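Local coordinates for protein carboxylesterase (Uncultured bacterium, PDB 5GMX) that hydrolyses carboxylic esters as a family VIII carboxylesterase of beta-lactamase-like fold and also acts on oxyimino cephalosporins, at residues Leu89-Glu102 with His167-Arg179. Sequence-based numbering, arbitrary orientation.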
ATOM      1  N   LEU A  89       9.227 -19.968   0.422  1.00 16.46           N
ATOM      2  CA  LEU A  89      10.540 -19.335   0.517  1.00 17.22           C
ATOM      3  C   LEU A  89      10.697 -18.546   1.822  1.00 15.99           C
ATOM      4  O   LEU A  89      11.810 -18.309   2.279  1.00 17.17           O
ATOM      5  CB  LEU A  89      10.781 -18.418  -0.683  1.00 13.55           C
ATOM      6  CG  LEU A  89      10.929 -19.145  -2.016  1.00 20.53           C
ATOM      7  CD1 LEU A  89      10.984 -18.153  -3.156  1.00 19.46           C
ATOM      8  CD2 LEU A  89      12.177 -20.005  -1.996  1.00 18.15           C
ATOM      9  N   ILE A  90       9.577 -18.153   2.423  1.00 15.73           N
ATOM     10  CA  ILE A  90       9.602 -17.398   3.674  1.00 17.76           C
ATOM     11  C   ILE A  90       8.716 -18.040   4.730  1.00 19.58           C
ATOM     12  O   ILE A  90       7.571 -18.382   4.453  1.00 20.45           O
ATOM     13  CB  ILE A  90       9.131 -15.953   3.462  1.00 17.08           C
ATOM     14  CG1 ILE A  90      10.022 -15.262   2.432  1.00 16.89           C
ATOM     15  CG2 ILE A  90       9.099 -15.201   4.798  1.00 18.64           C
ATOM     16  CD1 ILE A  90       9.587 -13.844   2.075  1.00 15.83           C
ATOM     17  N   ASP A  91       9.258 -18.215   5.932  1.00 17.79           N
ATOM     18  CA  ASP A  91       8.480 -18.650   7.084  1.00 20.45           C
ATOM     19  C   ASP A  91       8.250 -17.459   8.006  1.00 14.77           C
ATOM     20  O   ASP A  91       9.195 -16.921   8.580  1.00 16.50           O
ATOM     21  CB  ASP A  91       9.201 -19.790   7.817  1.00 19.36           C
ATOM     22  CG  ASP A  91       8.442 -20.299   9.047  1.00 27.70           C
ATOM     23  OD1 ASP A  91       7.429 -19.691   9.488  1.00 23.82           O
ATOM     24  OD2 ASP A  91       8.870 -21.347   9.576  1.00 27.37           O
ATOM     25  N   TYR A  92       6.987 -17.081   8.187  1.00 17.88           N
ATOM     26  CA  TYR A  92       6.656 -15.915   9.007  1.00 16.48           C
ATOM     27  C   TYR A  92       7.198 -16.035  10.428  1.00 17.94           C
ATOM     28  O   TYR A  92       7.493 -15.035  11.072  1.00 16.82           O
ATOM     29  CB  TYR A  92       5.147 -15.707   9.061  1.00 16.30           C
ATOM     30  CG  TYR A  92       4.601 -15.032   7.842  1.00 13.33           C
ATOM     31  CD1 TYR A  92       4.956 -13.725   7.542  1.00 14.11           C
ATOM     32  CD2 TYR A  92       3.738 -15.698   6.981  1.00 14.29           C
ATOM     33  CE1 TYR A  92       4.466 -13.100   6.425  1.00 16.47           C
ATOM     34  CE2 TYR A  92       3.235 -15.073   5.853  1.00 15.42           C
ATOM     35  CZ  TYR A  92       3.603 -13.769   5.582  1.00 15.45           C
ATOM     36  OH  TYR A  92       3.120 -13.119   4.468  1.00 19.80           O
ATOM     37  N   ASN A  93       7.348 -17.266  10.904  1.00 18.14           N
ATOM     38  CA  ASN A  93       7.819 -17.500  12.258  1.00 17.75           C
ATOM     39  C   ASN A  93       9.339 -17.539  12.357  1.00 18.41           C
ATOM     40  O   ASN A  93       9.881 -17.580  13.453  1.00 18.75           O
ATOM     41  CB  ASN A  93       7.253 -18.815  12.793  1.00 22.43           C
ATOM     42  CG  ASN A  93       5.755 -18.809  12.860  1.00 24.60           C
ATOM     43  OD1 ASN A  93       5.156 -17.927  13.467  1.00 28.75           O
ATOM     44  ND2 ASN A  93       5.135 -19.784  12.211  1.00 21.10           N
ATOM     45  N   ALA A  94      10.023 -17.550  11.215  1.00 18.03           N
ATOM     46  CA  ALA A  94      11.481 -17.606  11.207  1.00 17.38           C
ATOM     47  C   ALA A  94      12.101 -16.244  11.492  1.00 17.44           C
ATOM     48  O   ALA A  94      11.480 -15.211  11.250  1.00 15.12           O
ATOM     49  CB  ALA A  94      11.984 -18.141   9.866  1.00 18.42           C
ATOM     50  N   ARG A  95      13.328 -16.256  12.006  1.00 13.18           N
ATOM     51  CA  ARG A  95      14.073 -15.033  12.252  1.00 17.03           C
ATOM     52  C   ARG A  95      14.419 -14.357  10.938  1.00 16.54           C
ATOM     53  O   ARG A  95      14.835 -15.026   9.992  1.00 16.60           O
ATOM     54  CB  ARG A  95      15.361 -15.321  13.030  1.00 15.44           C
ATOM     55  CG  ARG A  95      15.172 -15.977  14.397  1.00 18.75           C
ATOM     56  CD  ARG A  95      16.512 -16.505  14.934  1.00 23.75           C
ATOM     57  NE  ARG A  95      16.427 -16.904  16.338  1.00 26.36           N
ATOM     58  CZ  ARG A  95      15.869 -18.031  16.766  1.00 30.03           C
ATOM     59  NH1 ARG A  95      15.333 -18.884  15.901  1.00 35.04           N
ATOM     60  NH2 ARG A  95      15.840 -18.304  18.063  1.00 34.99           N
ATOM     61  N   VAL A  96      14.260 -13.034  10.890  1.00 13.54           N
ATOM     62  CA  VAL A  96      14.717 -12.242   9.751  1.00 15.25           C
ATOM     63  C   VAL A  96      16.168 -12.591   9.397  1.00 16.63           C
ATOM     64  O   VAL A  96      16.518 -12.707   8.215  1.00 15.21           O
ATOM     65  CB  VAL A  96      14.627 -10.718  10.031  1.00 14.48           C
ATOM     66  CG1 VAL A  96      15.149  -9.920   8.836  1.00 13.53           C
ATOM     67  CG2 VAL A  96      13.207 -10.309  10.361  1.00 15.33           C
ATOM     68  N   ALA A  97      17.001 -12.775  10.426  1.00 14.95           N
ATOM     69  CA  ALA A  97      18.433 -13.007  10.228  1.00 18.08           C
ATOM     70  C   ALA A  97      18.731 -14.340   9.539  1.00 21.06           C
ATOM     71  O   ALA A  97      19.820 -14.526   9.000  1.00 23.28           O
ATOM     72  CB  ALA A  97      19.180 -12.926  11.571  1.00 15.73           C
ATOM     73  N   ASP A  98      17.768 -15.258   9.539  1.00 19.57           N
ATOM     74  CA  ASP A  98      17.910 -16.494   8.766  1.00 21.09           C
ATOM     75  C   ASP A  98      18.073 -16.195   7.275  1.00 21.16           C
ATOM     76  O   ASP A  98      18.793 -16.895   6.568  1.00 21.15           O
ATOM     77  CB  ASP A  98      16.701 -17.412   8.979  1.00 22.95           C
ATOM     78  CG  ASP A  98      16.724 -18.109  10.328  1.00 30.77           C
ATOM     79  OD1 ASP A  98      17.635 -17.813  11.136  1.00 27.51           O
ATOM     80  OD2 ASP A  98      15.826 -18.950  10.584  1.00 33.23           O
ATOM     81  N   TYR A  99      17.403 -15.146   6.809  1.00 22.75           N
ATOM     82  CA  TYR A  99      17.438 -14.765   5.399  1.00 18.77           C
ATOM     83  C   TYR A  99      18.343 -13.564   5.139  1.00 20.80           C
ATOM     84  O   TYR A  99      18.813 -13.353   4.020  1.00 19.85           O
ATOM     85  CB  TYR A  99      16.036 -14.442   4.901  1.00 18.07           C
ATOM     86  CG  TYR A  99      14.992 -15.463   5.267  1.00 19.88           C
ATOM     87  CD1 TYR A  99      14.982 -16.716   4.669  1.00 16.81           C
ATOM     88  CD2 TYR A  99      13.977 -15.153   6.167  1.00 19.59           C
ATOM     89  CE1 TYR A  99      14.016 -17.656   4.992  1.00 18.65           C
ATOM     90  CE2 TYR A  99      12.998 -16.085   6.491  1.00 20.23           C
ATOM     91  CZ  TYR A  99      13.021 -17.331   5.894  1.00 19.91           C
ATOM     92  OH  TYR A  99      12.056 -18.262   6.202  1.00 20.24           O
ATOM     93  N   TRP A 100      18.548 -12.767   6.184  1.00 18.75           N
ATOM     94  CA  TRP A 100      19.221 -11.475   6.095  1.00 19.91           C
ATOM     95  C   TRP A 100      20.145 -11.373   7.304  1.00 21.38           C
ATOM     96  O   TRP A 100      19.796 -10.764   8.311  1.00 19.57           O
ATOM     97  CB  TRP A 100      18.189 -10.344   6.069  1.00 17.73           C
ATOM     98  CG  TRP A 100      18.718  -8.936   5.949  1.00 16.45           C
ATOM     99  CD1 TRP A 100      20.017  -8.546   5.771  1.00 23.23           C
ATOM    100  CD2 TRP A 100      17.941  -7.733   5.989  1.00 18.89           C
ATOM    101  NE1 TRP A 100      20.093  -7.176   5.708  1.00 18.73           N
ATOM    102  CE2 TRP A 100      18.832  -6.653   5.835  1.00 19.51           C
ATOM    103  CE3 TRP A 100      16.574  -7.464   6.146  1.00 19.36           C
ATOM    104  CZ2 TRP A 100      18.403  -5.325   5.834  1.00 16.73           C
ATOM    105  CZ3 TRP A 100      16.149  -6.142   6.144  1.00 19.36           C
ATOM    106  CH2 TRP A 100      17.064  -5.089   5.989  1.00 19.90           C
ATOM    107  N   PRO A 101      21.315 -12.021   7.218  1.00 20.86           N
ATOM    108  CA  PRO A 101      22.219 -12.240   8.363  1.00 19.84           C
ATOM    109  C   PRO A 101      22.651 -10.954   9.044  1.00 15.38           C
ATOM    110  O   PRO A 101      22.672 -10.890  10.275  1.00 17.47           O
ATOM    111  CB  PRO A 101      23.427 -12.944   7.733  1.00 21.29           C
ATOM    112  CG  PRO A 101      22.893 -13.565   6.472  1.00 21.23           C
ATOM    113  CD  PRO A 101      21.836 -12.610   5.974  1.00 22.38           C
ATOM    114  N   GLU A 102      22.969  -9.937   8.247  1.00 15.96           N
ATOM    115  CA  GLU A 102      23.395  -8.645   8.781  1.00 21.57           C
ATOM    116  C   GLU A 102      22.345  -8.017   9.692  1.00 18.37           C
ATOM    117  O   GLU A 102      22.664  -7.176  10.539  1.00 15.20           O
ATOM    118  CB  GLU A 102      23.721  -7.665   7.648  1.00 19.15           C
ATOM    119  CG  GLU A 102      24.782  -8.140   6.670  1.00 23.66           C
ATOM    120  CD  GLU A 102      24.202  -8.816   5.424  1.00 31.18           C
ATOM    121  OE1 GLU A 102      23.176  -9.530   5.525  1.00 22.78           O
ATOM    122  OE2 GLU A 102      24.789  -8.628   4.337  1.00 37.08           O
ATOM    123  N   HIS A 167      11.439  -0.974   2.407  1.00 15.53           N
ATOM    124  CA  HIS A 167      12.823  -1.417   2.306  1.00 13.53           C
ATOM    125  C   HIS A 167      13.113  -2.689   3.105  1.00 23.02           C
ATOM    126  O   HIS A 167      13.812  -3.575   2.616  1.00 21.05           O
ATOM    127  CB  HIS A 167      13.776  -0.313   2.765  1.00 19.17           C
ATOM    128  CG  HIS A 167      14.043   0.721   1.715  1.00 21.61           C
ATOM    129  ND1 HIS A 167      13.183   1.768   1.468  1.00 22.94           N
ATOM    130  CD2 HIS A 167      15.060   0.851   0.830  1.00 21.46           C
ATOM    131  CE1 HIS A 167      13.667   2.511   0.487  1.00 22.87           C
ATOM    132  NE2 HIS A 167      14.802   1.974   0.079  1.00 22.23           N
ATOM    133  N   ILE A 168      12.609  -2.782   4.334  1.00 18.48           N
ATOM    134  CA  ILE A 168      12.922  -3.951   5.154  1.00 21.27           C
ATOM    135  C   ILE A 168      12.123  -5.177   4.683  1.00 17.37           C
ATOM    136  O   ILE A 168      12.683  -6.291   4.529  1.00 18.36           O
ATOM    137  CB  ILE A 168      12.688  -3.674   6.661  1.00 18.86           C
ATOM    138  CG1 ILE A 168      11.265  -3.181   6.923  1.00 23.88           C
ATOM    139  CG2 ILE A 168      13.688  -2.639   7.164  1.00 20.21           C
ATOM    140  CD1 ILE A 168      11.029  -2.710   8.354  1.00 28.06           C
ATOM    141  N   ALA A 169      10.830  -4.970   4.426  1.00 15.90           N
ATOM    142  CA  ALA A 169       9.999  -6.036   3.869  1.00 24.10           C
ATOM    143  C   ALA A 169      10.582  -6.510   2.535  1.00 16.87           C
ATOM    144  O   ALA A 169      10.810  -7.715   2.300  1.00 17.31           O
ATOM    145  CB  ALA A 169       8.563  -5.549   3.681  1.00 20.84           C
ATOM    146  N   GLY A 170      10.869  -5.528   1.689  1.00 17.04           N
ATOM    147  CA  GLY A 170      11.387  -5.767   0.356  1.00 21.45           C
ATOM    148  C   GLY A 170      12.733  -6.461   0.360  1.00 18.85           C
ATOM    149  O   GLY A 170      13.010  -7.282  -0.508  1.00 17.00           O
ATOM    150  N   GLU A 171      13.582  -6.129   1.327  1.00 16.70           N
ATOM    151  CA  GLU A 171      14.903  -6.733   1.379  1.00 16.36           C
ATOM    152  C   GLU A 171      14.789  -8.189   1.799  1.00 17.94           C
ATOM    153  O   GLU A 171      15.555  -9.036   1.324  1.00 15.63           O
ATOM    154  CB  GLU A 171      15.838  -5.967   2.313  1.00 15.40           C
ATOM    155  CG  GLU A 171      17.265  -6.519   2.363  1.00 21.63           C
ATOM    156  CD  GLU A 171      18.000  -6.500   1.014  1.00 22.16           C
ATOM    157  OE1 GLU A 171      17.471  -5.956   0.018  1.00 19.87           O
ATOM    158  OE2 GLU A 171      19.124  -7.043   0.952  1.00 24.43           O
ATOM    159  N   VAL A 172      13.834  -8.498   2.671  1.00 13.39           N
ATOM    160  CA  VAL A 172      13.603  -9.919   2.946  1.00 13.98           C
ATOM    161  C   VAL A 172      13.203 -10.658   1.657  1.00 18.18           C
ATOM    162  O   VAL A 172      13.777 -11.728   1.300  1.00 13.88           O
ATOM    163  CB  VAL A 172      12.523 -10.116   4.016  1.00 13.07           C
ATOM    164  CG1 VAL A 172      12.160 -11.591   4.153  1.00 19.99           C
ATOM    165  CG2 VAL A 172      13.010  -9.564   5.343  1.00 16.65           C
ATOM    166  N   ALA A 173      12.257 -10.046   0.941  1.00 16.96           N
ATOM    167  CA  ALA A 173      11.795 -10.591  -0.336  1.00 16.34           C
ATOM    168  C   ALA A 173      12.931 -10.822  -1.333  1.00 18.31           C
ATOM    169  O   ALA A 173      12.969 -11.854  -2.004  1.00 17.44           O
ATOM    170  CB  ALA A 173      10.747  -9.665  -0.950  1.00 13.61           C
ATOM    171  N   ARG A 174      13.845  -9.859  -1.421  1.00 15.65           N
ATOM    172  CA  ARG A 174      14.964  -9.929  -2.345  1.00 16.87           C
ATOM    173  C   ARG A 174      15.945 -10.998  -1.914  1.00 16.22           C
ATOM    174  O   ARG A 174      16.516 -11.685  -2.757  1.00 18.65           O
ATOM    175  CB  ARG A 174      15.684  -8.580  -2.445  1.00 16.93           C
ATOM    176  CG  ARG A 174      14.891  -7.475  -3.107  1.00 19.03           C
ATOM    177  CD  ARG A 174      15.730  -6.210  -3.279  1.00 19.89           C
ATOM    178  NE  ARG A 174      16.838  -6.385  -4.216  1.00 17.88           N
ATOM    179  CZ  ARG A 174      18.125  -6.356  -3.875  1.00 25.99           C
ATOM    180  NH1 ARG A 174      18.477  -6.155  -2.613  1.00 21.46           N
ATOM    181  NH2 ARG A 174      19.068  -6.523  -4.800  1.00 26.50           N
ATOM    182  N   ARG A 175      16.149 -11.134  -0.605  1.00 16.02           N
ATOM    183  CA  ARG A 175      17.118 -12.110  -0.111  1.00 18.87           C
ATOM    184  C   ARG A 175      16.680 -13.539  -0.383  1.00 22.51           C
ATOM    185  O   ARG A 175      17.519 -14.378  -0.730  1.00 20.23           O
ATOM    186  CB  ARG A 175      17.377 -11.955   1.390  1.00 17.50           C
ATOM    187  CG  ARG A 175      18.075 -10.672   1.798  1.00 19.08           C
ATOM    188  CD  ARG A 175      19.508 -10.609   1.320  1.00 22.62           C
ATOM    189  NE  ARG A 175      20.110  -9.319   1.657  1.00 25.57           N
ATOM    190  CZ  ARG A 175      21.210  -9.173   2.386  1.00 25.99           C
ATOM    191  NH1 ARG A 175      21.854 -10.243   2.848  1.00 23.18           N
ATOM    192  NH2 ARG A 175      21.679  -7.958   2.639  1.00 24.69           N
ATOM    193  N   VAL A 176      15.387 -13.838  -0.244  1.00 16.85           N
ATOM    194  CA  VAL A 176      14.984 -15.230  -0.491  1.00 20.44           C
ATOM    195  C   VAL A 176      14.828 -15.548  -1.978  1.00 21.64           C
ATOM    196  O   VAL A 176      14.566 -16.697  -2.348  1.00 20.64           O
ATOM    197  CB  VAL A 176      13.669 -15.606   0.226  1.00 19.87           C
ATOM    198  CG1 VAL A 176      13.788 -15.321   1.718  1.00 19.20           C
ATOM    199  CG2 VAL A 176      12.479 -14.883  -0.385  1.00 15.16           C
ATOM    200  N   THR A 177      14.960 -14.534  -2.829  1.00 19.09           N
ATOM    201  CA  THR A 177      14.991 -14.764  -4.271  1.00 20.76           C
ATOM    202  C   THR A 177      16.388 -14.448  -4.836  1.00 23.87           C
ATOM    203  O   THR A 177      16.539 -14.117  -6.010  1.00 25.80           O
ATOM    204  CB  THR A 177      13.919 -13.928  -5.013  1.00 20.27           C
ATOM    205  OG1 THR A 177      14.054 -12.548  -4.657  1.00 18.42           O
ATOM    206  CG2 THR A 177      12.514 -14.406  -4.645  1.00 16.61           C
ATOM    207  N   GLY A 178      17.398 -14.518  -3.974  1.00 23.21           N
ATOM    208  CA  GLY A 178      18.781 -14.435  -4.405  1.00 26.68           C
ATOM    209  C   GLY A 178      19.255 -13.081  -4.894  1.00 25.73           C
ATOM    210  O   GLY A 178      20.275 -12.997  -5.581  1.00 24.01           O
ATOM    211  N   ARG A 179      18.532 -12.026  -4.528  1.00 22.47           N
ATOM    212  CA  ARG A 179      18.853 -10.668  -4.972  1.00 20.28           C
ATOM    213  C   ARG A 179      18.989 -10.555  -6.492  1.00 21.62           C
ATOM    214  O   ARG A 179      19.737  -9.733  -6.997  1.00 22.23           O
ATOM    215  CB  ARG A 179      20.136 -10.230  -4.277  1.00 21.76           C
ATOM    216  CG  ARG A 179      19.914  -9.992  -2.801  1.00 24.80           C
ATOM    217  CD  ARG A 179      21.198 -10.232  -2.045  1.00 26.43           C
ATOM    218  NE  ARG A 179      21.829  -9.028  -1.538  1.00 35.29           N
ATOM    219  CZ  ARG A 179      22.899  -9.063  -0.754  1.00 34.39           C
ATOM    220  NH1 ARG A 179      23.420 -10.239  -0.413  1.00 26.75           N
ATOM    221  NH2 ARG A 179      23.442  -7.936  -0.316  1.00 33.89           N
TER
HETATM  222  O   HOH W   1      21.550 -13.001   2.272  1.00 32.07           O
HETATM  223  O   HOH W   2      24.701  -7.644   2.012  1.00 36.13           O
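Arg-175 NH1 is gripped by two partners: it donates to Glu-102 OE1 at 3.1 Å, on the syn lone pair of that oxygen, and to a water that in turn donates to Tyr-99 O, joining side chain to backbone across the contact. The N-H...O angle of 136° and the almost perpendicular carboxylate and guanidinium planes mark the bond to Glu-102 as a bent, single-pronged salt bridge. Within the helix, Arg-175 NE meets Glu-171 OE2 at 2.6 Å, nearly straight, which fixes the rotation of the group. One guanidinium face, tilted against the indole of Trp-100, meets it off-centre near CD1 and NE1, with Arg-175 NH2 3.5 Å from Trp-100 NE1, while the guanidinium of Arg-179 lies over the opposite face. The carboxylates of Glu-102 and Glu-171 probably offset the like charges of that arginine pair; a second water links Glu-102 OE2 to Arg-179 NH2.

Glu-171 serves twice: its carboxylate holds Arg-175 and Arg-174, and its CG stands 3.6 Å from the centre of the six-membered ring of Trp-100, a CH-pi contact only 3° off the ring normal. Trp-100 CG lies anti to its own backbone N (chi1 -179°), which sends the indole across the helix flank, and its CE3 edge meets Val-172 CG2.

Farther along, contacts are apolar. Val-176 wedges between Tyr-99 and the chain at Leu-89 and Ile-90: Val-176 CG1 approaches Tyr-99 CD1 at 3.5 Å, and its CG2 lies 3.8 Å from Ile-90 CG1. Tyr-99 OH accepts from Asp-91 N at 2.8 Å, tying the ring to the loop.

A Schellman motif with Gly-178 at C-prime ends helix 165-175. In this helical part of the beta-lactamase-like fold, Val-172 also packs on helix 113-117, Ile-90 on helix 72-86, and Trp-100 on helix 138-146.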